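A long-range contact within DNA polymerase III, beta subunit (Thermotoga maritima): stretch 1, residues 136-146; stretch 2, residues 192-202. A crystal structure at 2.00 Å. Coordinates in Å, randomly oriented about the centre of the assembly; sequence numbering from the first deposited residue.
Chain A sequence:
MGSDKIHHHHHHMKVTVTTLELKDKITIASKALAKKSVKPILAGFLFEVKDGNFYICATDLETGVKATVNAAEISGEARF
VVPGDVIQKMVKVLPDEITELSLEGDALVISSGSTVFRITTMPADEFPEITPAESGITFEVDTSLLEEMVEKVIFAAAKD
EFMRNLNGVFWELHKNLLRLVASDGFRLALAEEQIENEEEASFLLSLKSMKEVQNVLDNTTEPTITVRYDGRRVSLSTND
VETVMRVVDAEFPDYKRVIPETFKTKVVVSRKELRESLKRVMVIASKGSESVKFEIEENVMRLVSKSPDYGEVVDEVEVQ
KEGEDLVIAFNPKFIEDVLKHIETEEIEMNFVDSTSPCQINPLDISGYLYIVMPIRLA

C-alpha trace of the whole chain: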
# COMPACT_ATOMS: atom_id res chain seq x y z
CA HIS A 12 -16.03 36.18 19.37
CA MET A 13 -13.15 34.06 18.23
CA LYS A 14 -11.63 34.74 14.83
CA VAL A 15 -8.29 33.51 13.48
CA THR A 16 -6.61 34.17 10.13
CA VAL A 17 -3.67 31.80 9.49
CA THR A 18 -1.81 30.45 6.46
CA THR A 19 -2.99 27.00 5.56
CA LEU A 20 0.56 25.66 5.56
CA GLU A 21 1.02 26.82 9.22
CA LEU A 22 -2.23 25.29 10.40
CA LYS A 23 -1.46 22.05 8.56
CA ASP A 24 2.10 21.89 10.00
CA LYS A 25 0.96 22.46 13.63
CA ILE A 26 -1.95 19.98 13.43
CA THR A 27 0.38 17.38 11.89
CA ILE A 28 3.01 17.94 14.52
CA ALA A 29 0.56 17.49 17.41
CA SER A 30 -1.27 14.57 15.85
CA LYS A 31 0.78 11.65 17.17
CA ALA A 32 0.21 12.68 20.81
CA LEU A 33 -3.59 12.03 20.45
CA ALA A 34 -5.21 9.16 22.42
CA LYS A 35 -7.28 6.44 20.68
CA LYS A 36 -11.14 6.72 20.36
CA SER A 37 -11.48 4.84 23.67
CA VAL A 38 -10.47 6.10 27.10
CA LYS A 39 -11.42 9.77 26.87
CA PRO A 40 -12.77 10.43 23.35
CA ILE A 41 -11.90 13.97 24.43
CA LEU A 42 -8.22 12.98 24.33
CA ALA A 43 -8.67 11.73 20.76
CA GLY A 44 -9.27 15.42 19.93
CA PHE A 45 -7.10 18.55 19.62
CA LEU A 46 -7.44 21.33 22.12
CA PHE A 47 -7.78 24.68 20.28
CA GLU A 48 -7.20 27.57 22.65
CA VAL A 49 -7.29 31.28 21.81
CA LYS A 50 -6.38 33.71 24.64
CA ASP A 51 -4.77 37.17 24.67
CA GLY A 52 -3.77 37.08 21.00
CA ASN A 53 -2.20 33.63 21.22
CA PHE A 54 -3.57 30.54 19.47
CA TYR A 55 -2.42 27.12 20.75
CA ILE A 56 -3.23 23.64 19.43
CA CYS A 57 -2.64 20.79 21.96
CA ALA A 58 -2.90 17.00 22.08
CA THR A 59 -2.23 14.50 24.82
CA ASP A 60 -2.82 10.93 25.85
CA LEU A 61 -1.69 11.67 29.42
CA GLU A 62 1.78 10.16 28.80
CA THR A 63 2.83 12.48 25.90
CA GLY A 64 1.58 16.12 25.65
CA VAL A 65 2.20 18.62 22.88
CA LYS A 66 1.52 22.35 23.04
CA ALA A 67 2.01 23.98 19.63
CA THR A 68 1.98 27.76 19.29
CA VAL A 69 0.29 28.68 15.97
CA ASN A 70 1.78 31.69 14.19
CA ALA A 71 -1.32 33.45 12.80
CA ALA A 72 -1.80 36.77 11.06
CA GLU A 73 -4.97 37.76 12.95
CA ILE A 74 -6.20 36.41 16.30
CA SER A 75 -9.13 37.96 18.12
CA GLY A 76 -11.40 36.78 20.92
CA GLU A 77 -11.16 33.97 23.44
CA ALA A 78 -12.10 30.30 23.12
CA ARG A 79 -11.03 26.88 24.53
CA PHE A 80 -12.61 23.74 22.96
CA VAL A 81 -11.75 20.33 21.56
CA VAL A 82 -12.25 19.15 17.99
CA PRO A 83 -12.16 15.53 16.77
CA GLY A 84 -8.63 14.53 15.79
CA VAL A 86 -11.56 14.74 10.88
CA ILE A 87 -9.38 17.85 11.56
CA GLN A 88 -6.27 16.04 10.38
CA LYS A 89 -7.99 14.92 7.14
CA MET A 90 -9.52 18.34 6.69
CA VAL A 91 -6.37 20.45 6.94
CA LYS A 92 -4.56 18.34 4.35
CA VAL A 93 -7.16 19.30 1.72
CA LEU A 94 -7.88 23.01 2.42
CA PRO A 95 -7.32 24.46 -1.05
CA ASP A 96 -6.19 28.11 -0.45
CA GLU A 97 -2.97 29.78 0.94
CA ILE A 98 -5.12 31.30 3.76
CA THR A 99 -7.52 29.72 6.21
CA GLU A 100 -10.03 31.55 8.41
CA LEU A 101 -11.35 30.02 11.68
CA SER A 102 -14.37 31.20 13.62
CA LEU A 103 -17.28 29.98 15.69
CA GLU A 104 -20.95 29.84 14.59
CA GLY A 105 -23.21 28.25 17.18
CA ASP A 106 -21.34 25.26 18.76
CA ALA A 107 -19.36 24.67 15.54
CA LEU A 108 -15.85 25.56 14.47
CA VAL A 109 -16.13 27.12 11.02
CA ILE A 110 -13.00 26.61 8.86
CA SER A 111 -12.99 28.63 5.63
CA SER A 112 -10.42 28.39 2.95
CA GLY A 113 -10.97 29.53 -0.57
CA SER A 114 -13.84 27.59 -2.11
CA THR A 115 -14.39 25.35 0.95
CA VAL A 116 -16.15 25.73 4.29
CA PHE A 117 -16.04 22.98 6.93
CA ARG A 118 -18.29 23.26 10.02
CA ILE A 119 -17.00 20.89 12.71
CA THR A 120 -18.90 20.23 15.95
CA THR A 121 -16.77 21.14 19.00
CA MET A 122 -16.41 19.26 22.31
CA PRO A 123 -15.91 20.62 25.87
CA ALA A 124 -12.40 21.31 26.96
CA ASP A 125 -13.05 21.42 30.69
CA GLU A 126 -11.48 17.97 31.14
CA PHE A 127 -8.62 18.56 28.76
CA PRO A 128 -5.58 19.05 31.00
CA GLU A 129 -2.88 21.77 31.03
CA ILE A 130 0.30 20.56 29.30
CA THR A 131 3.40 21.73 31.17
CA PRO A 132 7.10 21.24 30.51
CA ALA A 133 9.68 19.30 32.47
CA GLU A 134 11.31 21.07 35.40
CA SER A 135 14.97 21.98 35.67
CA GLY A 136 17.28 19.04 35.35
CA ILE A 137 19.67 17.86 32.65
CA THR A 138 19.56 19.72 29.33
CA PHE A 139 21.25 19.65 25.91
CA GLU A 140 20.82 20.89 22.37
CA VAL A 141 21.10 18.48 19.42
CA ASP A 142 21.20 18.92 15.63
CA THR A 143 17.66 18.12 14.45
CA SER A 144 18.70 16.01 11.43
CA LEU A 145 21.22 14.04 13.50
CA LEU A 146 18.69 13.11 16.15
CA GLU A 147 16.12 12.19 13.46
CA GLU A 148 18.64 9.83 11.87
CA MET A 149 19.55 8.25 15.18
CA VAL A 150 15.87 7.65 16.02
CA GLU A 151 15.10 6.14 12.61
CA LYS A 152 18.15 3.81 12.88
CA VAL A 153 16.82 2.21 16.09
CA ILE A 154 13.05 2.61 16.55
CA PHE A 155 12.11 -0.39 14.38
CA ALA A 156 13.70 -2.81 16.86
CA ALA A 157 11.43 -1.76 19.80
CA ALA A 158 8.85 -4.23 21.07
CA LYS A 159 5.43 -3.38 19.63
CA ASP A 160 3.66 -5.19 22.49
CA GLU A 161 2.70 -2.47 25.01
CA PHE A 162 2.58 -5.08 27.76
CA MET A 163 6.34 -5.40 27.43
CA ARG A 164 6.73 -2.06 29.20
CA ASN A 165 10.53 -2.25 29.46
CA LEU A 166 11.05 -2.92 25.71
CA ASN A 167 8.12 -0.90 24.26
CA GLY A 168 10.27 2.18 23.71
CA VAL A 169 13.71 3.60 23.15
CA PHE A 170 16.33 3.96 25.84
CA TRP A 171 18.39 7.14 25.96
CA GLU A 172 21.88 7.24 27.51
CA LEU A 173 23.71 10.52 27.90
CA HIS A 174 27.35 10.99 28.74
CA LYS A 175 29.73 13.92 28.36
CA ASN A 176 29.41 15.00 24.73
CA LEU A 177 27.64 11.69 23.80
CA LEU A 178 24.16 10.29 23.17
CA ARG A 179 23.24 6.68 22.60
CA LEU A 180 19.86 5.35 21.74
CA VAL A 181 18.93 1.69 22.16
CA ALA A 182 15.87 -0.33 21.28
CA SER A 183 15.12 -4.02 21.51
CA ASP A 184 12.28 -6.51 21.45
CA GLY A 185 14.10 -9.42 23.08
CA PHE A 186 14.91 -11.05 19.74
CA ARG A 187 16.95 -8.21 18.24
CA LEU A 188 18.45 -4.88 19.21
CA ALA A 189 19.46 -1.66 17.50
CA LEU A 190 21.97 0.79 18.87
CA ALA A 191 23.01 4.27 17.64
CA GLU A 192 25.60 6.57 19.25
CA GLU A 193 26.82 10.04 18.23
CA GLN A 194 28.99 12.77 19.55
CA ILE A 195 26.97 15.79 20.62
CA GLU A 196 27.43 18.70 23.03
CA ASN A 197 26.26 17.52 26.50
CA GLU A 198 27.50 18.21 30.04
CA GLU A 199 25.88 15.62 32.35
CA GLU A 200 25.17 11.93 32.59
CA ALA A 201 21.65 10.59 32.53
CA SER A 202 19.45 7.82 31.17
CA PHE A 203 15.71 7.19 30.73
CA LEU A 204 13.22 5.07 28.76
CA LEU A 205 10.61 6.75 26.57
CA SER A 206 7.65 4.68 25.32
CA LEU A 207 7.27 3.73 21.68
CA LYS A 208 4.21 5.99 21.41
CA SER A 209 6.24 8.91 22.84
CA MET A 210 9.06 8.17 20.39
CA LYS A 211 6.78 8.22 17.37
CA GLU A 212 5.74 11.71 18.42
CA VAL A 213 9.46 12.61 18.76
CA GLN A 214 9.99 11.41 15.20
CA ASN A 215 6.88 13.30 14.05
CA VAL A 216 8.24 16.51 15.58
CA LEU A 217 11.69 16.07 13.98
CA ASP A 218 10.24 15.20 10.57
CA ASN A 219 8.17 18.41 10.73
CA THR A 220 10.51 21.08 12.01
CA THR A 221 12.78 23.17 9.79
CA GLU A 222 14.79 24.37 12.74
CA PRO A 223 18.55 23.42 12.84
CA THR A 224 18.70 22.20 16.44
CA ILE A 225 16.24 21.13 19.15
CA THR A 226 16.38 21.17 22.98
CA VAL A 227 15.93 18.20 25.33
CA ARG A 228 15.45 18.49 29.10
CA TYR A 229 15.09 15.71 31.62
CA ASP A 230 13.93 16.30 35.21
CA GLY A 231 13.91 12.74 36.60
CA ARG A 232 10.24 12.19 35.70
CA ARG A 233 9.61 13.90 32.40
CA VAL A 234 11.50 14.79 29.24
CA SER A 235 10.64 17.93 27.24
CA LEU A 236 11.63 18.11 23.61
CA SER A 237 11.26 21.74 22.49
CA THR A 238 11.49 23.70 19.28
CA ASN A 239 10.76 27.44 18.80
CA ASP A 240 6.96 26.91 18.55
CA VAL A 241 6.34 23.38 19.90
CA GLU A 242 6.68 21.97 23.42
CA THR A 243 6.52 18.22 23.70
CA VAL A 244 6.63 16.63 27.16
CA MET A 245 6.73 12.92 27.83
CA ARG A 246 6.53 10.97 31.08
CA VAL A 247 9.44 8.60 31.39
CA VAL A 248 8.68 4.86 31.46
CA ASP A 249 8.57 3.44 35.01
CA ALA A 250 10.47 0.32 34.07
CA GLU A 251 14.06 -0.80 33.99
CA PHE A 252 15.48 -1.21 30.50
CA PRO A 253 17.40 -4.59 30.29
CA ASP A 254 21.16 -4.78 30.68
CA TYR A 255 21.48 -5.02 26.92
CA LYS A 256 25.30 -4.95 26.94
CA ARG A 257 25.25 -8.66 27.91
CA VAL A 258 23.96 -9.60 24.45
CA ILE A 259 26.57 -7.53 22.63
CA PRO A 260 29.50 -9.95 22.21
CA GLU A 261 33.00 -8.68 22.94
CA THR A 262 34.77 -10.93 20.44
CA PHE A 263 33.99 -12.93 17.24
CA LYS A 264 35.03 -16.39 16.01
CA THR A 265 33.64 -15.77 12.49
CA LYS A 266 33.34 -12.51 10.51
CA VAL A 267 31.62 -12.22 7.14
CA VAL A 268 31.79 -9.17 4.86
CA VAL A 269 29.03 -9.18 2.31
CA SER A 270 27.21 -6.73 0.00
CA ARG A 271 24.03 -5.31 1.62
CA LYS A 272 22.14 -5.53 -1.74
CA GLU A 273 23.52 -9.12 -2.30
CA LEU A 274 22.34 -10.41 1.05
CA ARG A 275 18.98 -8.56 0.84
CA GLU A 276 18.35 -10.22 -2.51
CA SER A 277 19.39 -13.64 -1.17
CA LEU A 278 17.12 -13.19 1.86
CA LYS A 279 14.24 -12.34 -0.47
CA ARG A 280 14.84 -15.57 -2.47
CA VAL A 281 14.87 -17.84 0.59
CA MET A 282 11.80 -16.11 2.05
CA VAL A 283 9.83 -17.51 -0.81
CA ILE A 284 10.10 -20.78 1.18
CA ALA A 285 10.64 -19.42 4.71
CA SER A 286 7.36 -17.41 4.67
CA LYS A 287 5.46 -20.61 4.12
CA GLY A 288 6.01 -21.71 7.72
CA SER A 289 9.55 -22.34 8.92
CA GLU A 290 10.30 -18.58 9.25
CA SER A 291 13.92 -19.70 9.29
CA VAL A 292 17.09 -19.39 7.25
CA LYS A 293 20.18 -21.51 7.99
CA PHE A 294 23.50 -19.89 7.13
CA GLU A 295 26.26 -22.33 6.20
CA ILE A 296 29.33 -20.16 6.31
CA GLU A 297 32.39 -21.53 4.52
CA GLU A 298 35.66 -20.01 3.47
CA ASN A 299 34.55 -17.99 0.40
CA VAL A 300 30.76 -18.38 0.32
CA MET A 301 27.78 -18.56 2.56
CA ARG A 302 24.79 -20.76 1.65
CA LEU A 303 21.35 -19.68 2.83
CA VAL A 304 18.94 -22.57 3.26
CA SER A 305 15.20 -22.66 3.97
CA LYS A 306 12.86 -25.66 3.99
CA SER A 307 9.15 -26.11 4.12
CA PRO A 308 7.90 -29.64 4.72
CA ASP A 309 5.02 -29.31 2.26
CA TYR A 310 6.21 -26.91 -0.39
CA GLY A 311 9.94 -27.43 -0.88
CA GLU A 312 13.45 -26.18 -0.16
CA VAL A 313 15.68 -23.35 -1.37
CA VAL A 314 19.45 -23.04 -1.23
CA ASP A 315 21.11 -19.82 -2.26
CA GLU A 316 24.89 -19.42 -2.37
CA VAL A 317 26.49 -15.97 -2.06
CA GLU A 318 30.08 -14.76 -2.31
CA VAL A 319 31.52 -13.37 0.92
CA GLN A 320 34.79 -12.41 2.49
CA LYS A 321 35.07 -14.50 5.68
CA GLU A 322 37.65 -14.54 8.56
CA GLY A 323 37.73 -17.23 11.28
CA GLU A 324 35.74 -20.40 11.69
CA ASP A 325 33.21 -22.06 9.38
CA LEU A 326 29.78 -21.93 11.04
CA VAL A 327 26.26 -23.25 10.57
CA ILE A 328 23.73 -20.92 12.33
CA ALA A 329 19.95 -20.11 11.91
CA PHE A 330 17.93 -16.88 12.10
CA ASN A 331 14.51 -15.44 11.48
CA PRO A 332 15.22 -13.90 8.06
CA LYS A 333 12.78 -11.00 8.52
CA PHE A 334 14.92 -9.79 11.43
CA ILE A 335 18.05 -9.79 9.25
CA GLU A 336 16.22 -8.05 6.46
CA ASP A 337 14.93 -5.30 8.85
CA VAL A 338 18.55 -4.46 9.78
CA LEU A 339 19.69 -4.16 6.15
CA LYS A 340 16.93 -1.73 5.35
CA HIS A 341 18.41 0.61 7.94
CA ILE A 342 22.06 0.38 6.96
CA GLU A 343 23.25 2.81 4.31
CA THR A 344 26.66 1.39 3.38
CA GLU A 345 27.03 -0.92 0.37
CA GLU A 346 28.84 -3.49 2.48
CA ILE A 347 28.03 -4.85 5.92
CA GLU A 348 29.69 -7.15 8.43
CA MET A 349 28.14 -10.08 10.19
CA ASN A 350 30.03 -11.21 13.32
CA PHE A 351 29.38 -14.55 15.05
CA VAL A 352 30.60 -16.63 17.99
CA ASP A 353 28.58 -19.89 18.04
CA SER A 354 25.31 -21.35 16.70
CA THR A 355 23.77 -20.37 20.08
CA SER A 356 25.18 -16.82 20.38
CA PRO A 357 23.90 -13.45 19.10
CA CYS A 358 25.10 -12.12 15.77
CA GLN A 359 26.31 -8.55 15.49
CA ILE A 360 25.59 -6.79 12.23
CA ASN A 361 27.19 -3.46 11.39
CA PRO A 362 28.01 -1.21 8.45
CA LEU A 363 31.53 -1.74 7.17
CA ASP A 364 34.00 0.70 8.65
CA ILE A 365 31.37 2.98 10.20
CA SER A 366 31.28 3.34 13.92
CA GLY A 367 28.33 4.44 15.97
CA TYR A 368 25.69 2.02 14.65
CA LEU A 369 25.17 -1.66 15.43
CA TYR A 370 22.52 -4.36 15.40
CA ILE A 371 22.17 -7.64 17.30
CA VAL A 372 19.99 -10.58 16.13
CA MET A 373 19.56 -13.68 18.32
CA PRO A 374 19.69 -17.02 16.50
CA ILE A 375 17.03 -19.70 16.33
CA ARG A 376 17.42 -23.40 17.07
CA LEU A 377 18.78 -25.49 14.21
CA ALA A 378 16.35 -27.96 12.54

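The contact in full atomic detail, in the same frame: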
# COMPACT_ATOMS: atom_id res chain seq x y z
N GLY A 136 16.59 20.29 35.16
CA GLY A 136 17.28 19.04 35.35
C GLY A 136 18.52 18.97 34.51
O GLY A 136 19.44 19.72 34.72
N ILE A 137 18.54 18.06 33.56
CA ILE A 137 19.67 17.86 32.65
C ILE A 137 19.16 18.37 31.30
O ILE A 137 18.02 18.09 30.93
CB ILE A 137 20.02 16.35 32.66
CG1 ILE A 137 20.94 16.07 33.84
CG2 ILE A 137 20.62 15.86 31.34
CD1 ILE A 137 20.39 15.00 34.78
N THR A 138 19.95 19.17 30.62
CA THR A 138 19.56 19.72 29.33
C THR A 138 20.69 19.71 28.29
O THR A 138 21.90 19.80 28.65
CB THR A 138 18.90 21.14 29.48
OG1 THR A 138 18.37 21.55 28.22
CG2 THR A 138 19.87 22.15 29.93
N PHE A 139 20.31 19.54 27.03
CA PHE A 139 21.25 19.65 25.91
C PHE A 139 20.56 20.04 24.62
O PHE A 139 19.36 19.84 24.47
CB PHE A 139 22.07 18.36 25.74
CG PHE A 139 21.22 17.16 25.46
CD1 PHE A 139 20.68 16.42 26.50
CD2 PHE A 139 20.96 16.76 24.14
CE1 PHE A 139 19.87 15.31 26.24
CE2 PHE A 139 20.13 15.65 23.87
CZ PHE A 139 19.60 14.93 24.92
N GLU A 140 21.30 20.65 23.72
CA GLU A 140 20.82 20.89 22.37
C GLU A 140 21.35 19.79 21.46
O GLU A 140 22.46 19.31 21.66
CB GLU A 140 21.29 22.26 21.87
CG GLU A 140 20.37 23.40 22.32
CD GLU A 140 20.50 24.66 21.46
OE1 GLU A 140 21.62 25.01 21.02
OE2 GLU A 140 19.46 25.32 21.25
N VAL A 141 20.56 19.37 20.46
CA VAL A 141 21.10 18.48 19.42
C VAL A 141 20.64 18.89 18.02
O VAL A 141 19.54 19.41 17.83
CB VAL A 141 20.83 16.95 19.75
CG1 VAL A 141 19.42 16.69 19.92
CG2 VAL A 141 21.45 16.03 18.69
N ASP A 142 21.52 18.67 17.04
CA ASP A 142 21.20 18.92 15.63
C ASP A 142 19.94 18.07 15.28
O ASP A 142 19.83 16.91 15.61
CB ASP A 142 22.46 18.63 14.76
CG ASP A 142 22.21 18.72 13.25
OD1 ASP A 142 21.40 17.92 12.72
OD2 ASP A 142 22.84 19.60 12.59
N THR A 143 18.94 18.72 14.70
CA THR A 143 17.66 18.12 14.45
C THR A 143 17.77 16.90 13.54
O THR A 143 17.26 15.84 13.88
CB THR A 143 16.74 19.16 13.82
OG1 THR A 143 16.80 20.34 14.64
CG2 THR A 143 15.35 18.69 13.75
N SER A 144 18.48 17.06 12.42
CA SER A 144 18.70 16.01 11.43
C SER A 144 19.47 14.83 12.02
O SER A 144 19.19 13.68 11.71
CB SER A 144 19.51 16.57 10.24
OG SER A 144 19.07 17.89 9.90
N LEU A 145 20.47 15.11 12.85
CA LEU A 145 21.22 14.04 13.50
C LEU A 145 20.34 13.19 14.40
O LEU A 145 20.40 11.97 14.39
CB LEU A 145 22.32 14.66 14.37
CG LEU A 145 23.34 13.68 14.97
CD1 LEU A 145 24.12 13.04 13.84
CD2 LEU A 145 24.30 14.45 15.86
N LEU A 146 19.56 13.84 15.24
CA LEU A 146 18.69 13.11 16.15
C LEU A 146 17.62 12.31 15.38
O LEU A 146 17.34 11.19 15.73
CB LEU A 146 18.04 14.04 17.15
CG LEU A 146 17.16 13.35 18.20
CD1 LEU A 146 17.96 12.39 19.06
CD2 LEU A 146 16.45 14.43 19.05
N GLU A 192 24.87 5.68 18.36
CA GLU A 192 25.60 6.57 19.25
C GLU A 192 26.28 7.68 18.45
O GLU A 192 26.91 7.42 17.41
CB GLU A 192 26.64 5.75 20.01
CG GLU A 192 27.49 6.49 20.98
CD GLU A 192 28.42 5.54 21.72
OE1 GLU A 192 27.94 4.91 22.68
OE2 GLU A 192 29.60 5.43 21.33
N GLU A 193 26.19 8.92 18.93
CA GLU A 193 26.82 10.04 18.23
C GLU A 193 27.36 11.04 19.24
O GLU A 193 26.74 11.30 20.30
CB GLU A 193 25.80 10.78 17.35
CG GLU A 193 25.26 9.98 16.16
CD GLU A 193 26.20 9.96 15.01
OE1 GLU A 193 27.25 10.62 15.08
OE2 GLU A 193 25.89 9.28 14.01
N GLN A 194 28.44 11.66 18.83
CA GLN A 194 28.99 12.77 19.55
C GLN A 194 28.06 13.95 19.43
O GLN A 194 27.55 14.27 18.34
CB GLN A 194 30.38 13.10 19.01
CG GLN A 194 31.05 14.15 19.86
CD GLN A 194 32.49 14.37 19.55
OE1 GLN A 194 33.22 13.45 19.12
NE2 GLN A 194 32.95 15.59 19.82
N ILE A 195 27.79 14.58 20.56
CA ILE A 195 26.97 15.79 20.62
C ILE A 195 27.64 16.70 21.65
O ILE A 195 28.70 16.35 22.17
CB ILE A 195 25.54 15.49 21.03
CG1 ILE A 195 25.45 14.90 22.45
CG2 ILE A 195 24.85 14.56 19.99
CD1 ILE A 195 24.05 14.93 22.97
N GLU A 196 27.04 17.87 21.90
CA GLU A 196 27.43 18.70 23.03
C GLU A 196 26.45 18.41 24.20
O GLU A 196 25.22 18.66 24.11
CB GLU A 196 27.48 20.20 22.65
CG GLU A 196 28.38 20.53 21.41
CD GLU A 196 28.86 22.02 21.35
OE1 GLU A 196 28.21 22.84 20.64
OE2 GLU A 196 29.89 22.38 21.99
N ASN A 197 27.01 17.83 25.27
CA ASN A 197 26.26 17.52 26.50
C ASN A 197 27.16 17.45 27.74
O ASN A 197 28.23 16.82 27.71
CB ASN A 197 25.50 16.21 26.37
CG ASN A 197 24.66 15.89 27.61
OD1 ASN A 197 23.71 16.62 27.98
ND2 ASN A 197 25.00 14.78 28.25
N GLU A 198 26.71 18.11 28.82
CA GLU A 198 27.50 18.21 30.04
C GLU A 198 27.32 16.98 30.95
O GLU A 198 28.30 16.43 31.40
CB GLU A 198 27.17 19.51 30.79
CG GLU A 198 28.28 19.98 31.72
N GLU A 199 26.10 16.55 31.22
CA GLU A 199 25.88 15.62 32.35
C GLU A 199 25.44 14.23 31.93
O GLU A 199 24.87 14.05 30.85
CB GLU A 199 24.81 16.18 33.29
CG GLU A 199 25.12 17.57 33.85
CD GLU A 199 26.29 17.59 34.80
OE1 GLU A 199 26.63 16.51 35.33
OE2 GLU A 199 26.87 18.69 35.03
N GLU A 200 25.65 13.27 32.80
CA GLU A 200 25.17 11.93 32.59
C GLU A 200 23.76 11.73 33.04
O GLU A 200 23.34 12.29 34.03
CB GLU A 200 25.97 10.92 33.36
CG GLU A 200 27.19 10.61 32.65
CD GLU A 200 27.91 9.53 33.36
OE1 GLU A 200 27.20 8.67 33.95
OE2 GLU A 200 29.15 9.56 33.28
N ALA A 201 23.07 10.87 32.30
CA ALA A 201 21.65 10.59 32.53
C ALA A 201 21.20 9.47 31.63
O ALA A 201 21.81 9.21 30.59
CB ALA A 201 20.81 11.84 32.26
N SER A 202 20.12 8.80 32.03
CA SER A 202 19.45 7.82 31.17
C SER A 202 17.97 7.70 31.54
O SER A 202 17.59 8.00 32.68
CB SER A 202 20.16 6.46 31.25
OG SER A 202 19.91 5.87 32.50
O HOH W 1 24.52 20.29 28.08
O HOH W 2 23.55 17.49 30.38
O HOH W 3 24.92 18.98 20.16
O HOH W 4 24.15 21.12 23.97

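Residues 137-142 form a strand that leads into a helix beginning at Thr 143. The second stretch opens in a strand already under way at Glu 192, passes through a loop and becomes a strand again at Ala 201. The two backbones run antiparallel: Ile 137 lies by Glu 199, Phe 139 by Asn 197 and Val 141 by Ile 195. The CA atoms of Phe 139 and Asn 197 are 5.5 Å apart, and those of Val 141 and Ile 195 are 6.6 Å apart. No direct hydrogen bond joins the stretches.

Water fills the gap instead. Water 3 donates to Glu 140 O (2.9 Å) and accepts from Glu 196 N (3.0 Å). Water 4 accepts from Glu 140 N (2.9 Å) and donates to Glu 196 O (2.7 Å). Water 1 links Thr 138 O (2.7 Å) to Glu 198 N (3.2 Å). Water 2 donates to Asn 197 OD1 (2.6 Å), accepts from Glu 199 N (2.8 Å) and makes a weak bond to Thr 138 O (3.3 Å).

At the helix start, Asp 142 is the N-cap. Its OD1 accepts from Leu 145 N at 3.0 Å.

The direct side-chain contacts are largely apolar. Ile 195 is their centre. Its CD1 lies 3.8 Å from Phe 139 CD2, in an oblique approach to the ring. Its CG2 meets Val 141 CG2 at 3.9 Å and Leu 145 CD2 at 4.2 Å. Leu 145 CD1 also packs 3.9 Å from Glu 193 CD. At the other end, Ile 137 points toward the second stretch. Its CG1 is 3.9 Å from Glu 199 CB, and its CD1 is 4.1 Å from Ala 201 CB.

Asn 197 is buried. Its ND2 donates to Glu 199 O at 2.7 Å, which ties the side chain to its own stretch. Its OD1 comes within 3.3 Å of Phe 139 CB.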